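Local coordinates for carboxymuconolactone decarboxylase family protein (Thermotoga maritima, PDB 1VKE) that belongs to the carboxymuconolactone decarboxylase family and is possibly a peroxiredoxin-like oxidoreductase of the antioxidative response, at residues 64-76 against 99-113. Numbering follows the deposited sequence. Where two conformers were deposited one is given.
Sequences VASTVLRCDDCIR and ALVVGGSIVIPHLRR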
# COMPACT_ATOMS: atom_id res chain seq x y z
N VAL E 64 8.54 6.81 11.07
CA VAL E 64 7.46 5.85 11.27
C VAL E 64 6.59 5.75 10.01
O VAL E 64 6.30 4.65 9.53
CB VAL E 64 6.61 6.20 12.53
CG1 VAL E 64 5.34 5.36 12.60
CG2 VAL E 64 7.48 5.98 13.76
N ALA E 65 6.15 6.91 9.49
CA ALA E 65 5.26 6.92 8.32
C ALA E 65 5.96 6.25 7.12
O ALA E 65 5.33 5.43 6.42
CB ALA E 65 4.84 8.32 7.96
N SER E 66 7.22 6.59 6.90
CA SER E 66 8.00 6.07 5.75
C SER E 66 8.24 4.58 5.88
O SER E 66 8.34 3.90 4.88
CB SER E 66 9.36 6.79 5.71
OG SER E 66 9.19 8.20 5.50
N THR E 67 8.37 4.07 7.10
CA THR E 67 8.58 2.65 7.32
C THR E 67 7.31 1.82 7.10
O THR E 67 7.35 0.79 6.45
CB THR E 67 9.17 2.42 8.74
OG1 THR E 67 10.39 3.15 8.86
CG2 THR E 67 9.50 0.93 8.96
N VAL E 68 6.17 2.24 7.66
CA VAL E 68 4.96 1.46 7.49
C VAL E 68 4.50 1.48 6.01
O VAL E 68 3.81 0.55 5.54
CB VAL E 68 3.76 1.88 8.39
CG1 VAL E 68 4.11 1.72 9.84
CG2 VAL E 68 3.26 3.26 8.08
N LEU E 69 4.86 2.57 5.29
CA LEU E 69 4.57 2.66 3.86
C LEU E 69 5.69 2.08 2.96
O LEU E 69 5.56 2.08 1.72
CB LEU E 69 4.28 4.11 3.45
CG LEU E 69 3.01 4.73 4.04
CD1 LEU E 69 3.01 6.23 3.81
CD2 LEU E 69 1.74 4.10 3.48
N ARG E 70 6.76 1.59 3.58
CA ARG E 70 7.79 0.82 2.92
C ARG E 70 8.49 1.59 1.80
O ARG E 70 8.61 1.10 0.68
CB ARG E 70 7.20 -0.50 2.42
CG ARG E 70 6.89 -1.43 3.52
CD ARG E 70 6.49 -2.81 3.03
NE ARG E 70 5.15 -2.84 2.47
CZ ARG E 70 4.76 -3.59 1.40
NH1 ARG E 70 5.59 -4.29 0.64
NH2 ARG E 70 3.51 -3.53 1.08
N CYS E 71 8.92 2.82 2.11
CA CYS E 71 9.71 3.65 1.17
C CYS E 71 11.14 3.77 1.63
O CYS E 71 11.43 4.54 2.55
CB CYS E 71 9.08 5.04 1.12
SG CYS E 71 10.01 6.21 0.02
N ASP E 72 12.05 3.02 0.99
CA ASP E 72 13.42 3.02 1.44
C ASP E 72 14.12 4.35 1.39
O ASP E 72 14.85 4.71 2.31
CB ASP E 72 14.22 1.97 0.67
CG ASP E 72 13.85 0.56 1.11
OD1 ASP E 72 13.51 0.34 2.29
OD2 ASP E 72 13.83 -0.37 0.32
N ASP E 73 13.98 5.09 0.29
CA ASP E 73 14.68 6.39 0.21
C ASP E 73 14.11 7.35 1.25
O ASP E 73 14.84 8.21 1.78
CB ASP E 73 14.49 7.03 -1.15
CG ASP E 73 15.48 6.56 -2.16
OD1 ASP E 73 16.42 5.81 -1.84
OD2 ASP E 73 15.33 6.91 -3.35
N CYS E 74 12.81 7.26 1.56
CA CYS E 74 12.20 8.14 2.56
C CYS E 74 12.71 7.76 3.96
O CYS E 74 13.02 8.62 4.81
CB CYS E 74 10.68 8.00 2.60
SG CYS E 74 9.87 8.16 0.99
N ILE E 75 12.81 6.46 4.20
CA ILE E 75 13.37 5.96 5.46
C ILE E 75 14.79 6.51 5.67
O ILE E 75 15.17 7.03 6.76
CB ILE E 75 13.42 4.40 5.47
CG1 ILE E 75 12.00 3.86 5.56
CG2 ILE E 75 14.28 3.89 6.69
CD1 ILE E 75 11.89 2.38 5.34
N ARG E 76 15.60 6.38 4.63
CA ARG E 76 16.99 6.90 4.67
C ARG E 76 17.06 8.40 5.00
O ARG E 76 17.83 8.83 5.86
CB ARG E 76 17.73 6.62 3.37
CG ARG E 76 18.14 5.18 3.17
CD ARG E 76 18.75 4.94 1.74
NE ARG E 76 18.78 3.52 1.39
CZ ARG E 76 18.12 2.93 0.37
NH1 ARG E 76 17.33 3.62 -0.46
NH2 ARG E 76 18.26 1.62 0.18
N ALA E 99 6.32 1.00 13.98
CA ALA E 99 6.15 0.75 12.54
C ALA E 99 6.05 -0.74 12.19
O ALA E 99 5.23 -1.15 11.38
CB ALA E 99 7.30 1.38 11.75
N LEU E 100 6.92 -1.53 12.79
CA LEU E 100 6.93 -2.97 12.55
C LEU E 100 5.61 -3.64 12.97
O LEU E 100 5.04 -4.46 12.23
CB LEU E 100 8.09 -3.62 13.29
CG LEU E 100 8.21 -5.13 13.28
CD1 LEU E 100 8.41 -5.64 11.87
CD2 LEU E 100 9.37 -5.56 14.18
N VAL E 101 5.16 -3.34 14.18
CA VAL E 101 3.94 -3.96 14.68
C VAL E 101 2.74 -3.53 13.85
O VAL E 101 1.91 -4.39 13.46
CB VAL E 101 3.77 -3.70 16.20
CG1 VAL E 101 2.43 -4.16 16.66
CG2 VAL E 101 4.89 -4.44 16.95
N VAL E 102 2.65 -2.24 13.55
CA VAL E 102 1.51 -1.67 12.85
C VAL E 102 1.47 -2.13 11.38
O VAL E 102 0.41 -2.48 10.84
CB VAL E 102 1.51 -0.13 12.92
CG1 VAL E 102 0.44 0.49 12.00
CG2 VAL E 102 1.31 0.36 14.36
N GLY E 103 2.64 -2.12 10.76
CA GLY E 103 2.77 -2.39 9.34
C GLY E 103 2.99 -3.82 8.96
O GLY E 103 2.82 -4.17 7.78
N GLY E 104 3.34 -4.68 9.92
CA GLY E 104 3.44 -6.12 9.71
C GLY E 104 4.80 -6.63 9.28
O GLY E 104 5.72 -5.85 9.02
N SER E 105 4.92 -7.94 9.13
CA SER E 105 6.20 -8.53 8.73
C SER E 105 6.67 -8.18 7.33
O SER E 105 7.86 -8.30 7.05
CB SER E 105 6.17 -10.06 8.91
OG SER E 105 5.38 -10.67 7.94
N ILE E 106 5.78 -7.70 6.45
CA ILE E 106 6.25 -7.17 5.15
C ILE E 106 7.16 -5.97 5.34
O ILE E 106 7.87 -5.58 4.43
CB ILE E 106 5.09 -6.81 4.12
CG1 ILE E 106 3.87 -6.40 4.84
CG2 ILE E 106 4.69 -7.98 3.21
CD1 ILE E 106 4.02 -5.23 5.33
N VAL E 107 7.19 -5.37 6.55
CA VAL E 107 8.14 -4.28 6.84
C VAL E 107 9.54 -4.76 7.11
O VAL E 107 10.49 -3.97 7.03
CB VAL E 107 7.64 -3.22 7.87
CG1 VAL E 107 6.20 -2.81 7.56
CG2 VAL E 107 7.79 -3.68 9.22
N ILE E 108 9.69 -6.02 7.46
CA ILE E 108 10.98 -6.53 7.89
C ILE E 108 12.16 -6.22 6.95
O ILE E 108 13.19 -5.73 7.45
CB ILE E 108 10.92 -8.03 8.32
CG1 ILE E 108 10.13 -8.14 9.63
CG2 ILE E 108 12.33 -8.57 8.54
CD1 ILE E 108 9.93 -9.54 10.14
N PRO E 109 12.04 -6.45 5.64
CA PRO E 109 13.16 -6.16 4.74
C PRO E 109 13.57 -4.68 4.83
O PRO E 109 14.75 -4.34 4.75
CB PRO E 109 12.59 -6.53 3.37
CG PRO E 109 11.67 -7.66 3.72
CD PRO E 109 10.94 -7.12 4.91
N HIS E 110 12.60 -3.80 5.01
CA HIS E 110 12.88 -2.38 5.12
C HIS E 110 13.51 -2.03 6.44
O HIS E 110 14.38 -1.17 6.49
CB HIS E 110 11.60 -1.58 4.91
CG HIS E 110 11.02 -1.83 3.57
ND1 HIS E 110 11.44 -1.16 2.45
CD2 HIS E 110 10.14 -2.76 3.15
CE1 HIS E 110 10.79 -1.63 1.40
NE2 HIS E 110 10.04 -2.64 1.79
N LEU E 111 13.09 -2.69 7.51
CA LEU E 111 13.70 -2.47 8.83
C LEU E 111 15.15 -2.93 8.82
O LEU E 111 16.04 -2.26 9.37
CB LEU E 111 12.89 -3.22 9.88
CG LEU E 111 13.49 -3.31 11.27
CD1 LEU E 111 13.48 -1.93 11.90
CD2 LEU E 111 12.73 -4.31 12.11
N ARG E 112 15.43 -4.02 8.14
CA ARG E 112 16.81 -4.50 7.97
C ARG E 112 17.67 -3.46 7.27
O ARG E 112 18.79 -3.15 7.72
CB ARG E 112 16.82 -5.79 7.16
CG ARG E 112 18.17 -6.22 6.61
CD ARG E 112 18.11 -7.47 5.73
NE ARG E 112 18.36 -7.18 4.31
CZ ARG E 112 17.49 -6.67 3.43
NH1 ARG E 112 16.25 -6.33 3.78
NH2 ARG E 112 17.88 -6.49 2.17
N ARG E 113 17.16 -2.91 6.19
CA ARG E 113 17.89 -1.89 5.47
C ARG E 113 18.07 -0.65 6.33
O ARG E 113 19.12 -0.01 6.29
CB ARG E 113 17.18 -1.57 4.13
CG ARG E 113 17.37 -2.69 3.17
CD ARG E 113 17.10 -2.31 1.79
NE ARG E 113 15.68 -2.31 1.56
CZ ARG E 113 14.98 -3.38 1.16
NH1 ARG E 113 15.54 -4.56 0.98
NH2 ARG E 113 13.68 -3.25 0.96
O HOH W 1 3.09 -2.08 5.64
O HOH W 2 8.32 -5.12 1.75
O HOH W 3 8.51 -3.59 -0.34
O HOH W 4 14.90 0.89 4.65
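At the CxxC disulfide that opens helix 72-84 of this AhpD-like helical fold, D72, between the bonded cysteines C71 and C74, reaches H110 and R113 on helix 108-127. H110 ND1 donates to D72 OD1 at 2.6 Å and 162°, the oxygen lying near the imidazole plane but the nitrogen standing above the carboxylate plane. R113 turns its guanidinium almost perpendicular to that carboxylate, and NE and NH2 form weak, bent bonds to D72 OD2, each 3.0 Å, within a salt bridge. A water links D72 OD1 to the carbonyl O of H110.

R70 closes helix 55-68 with a Schellman motif and lays its chain over one imidazole face, CB 3.8 Å from the H110 centroid in a CH-pi contact; NH2 of R113 lies over the opposite face, near the rim. R70 CD passes 3.4 Å from I106 O, and the bend at chi3 (-74°) then brings the guanidinium beside I106, whose CD1 lies over one of its faces; its NH2 is hydrogen-bonded to L69 O of a second subunit. Two waters bridge R70 NH1 and H110 NE2, one held only weakly by NH1; the other also donates to I106 O. With an alanine here instead of H110, D72 OD1 is likely to lose its ring donor, and the R70 chain the flat surface it packs on.

Where 64-68 crosses 99-103 at -43°, A99 CB meets T67 CG2 at 3.6 Å and V68 CG1 at 3.7 Å. Side-chain-less G103 lets its CA come within 4.8 Å of V68 CA.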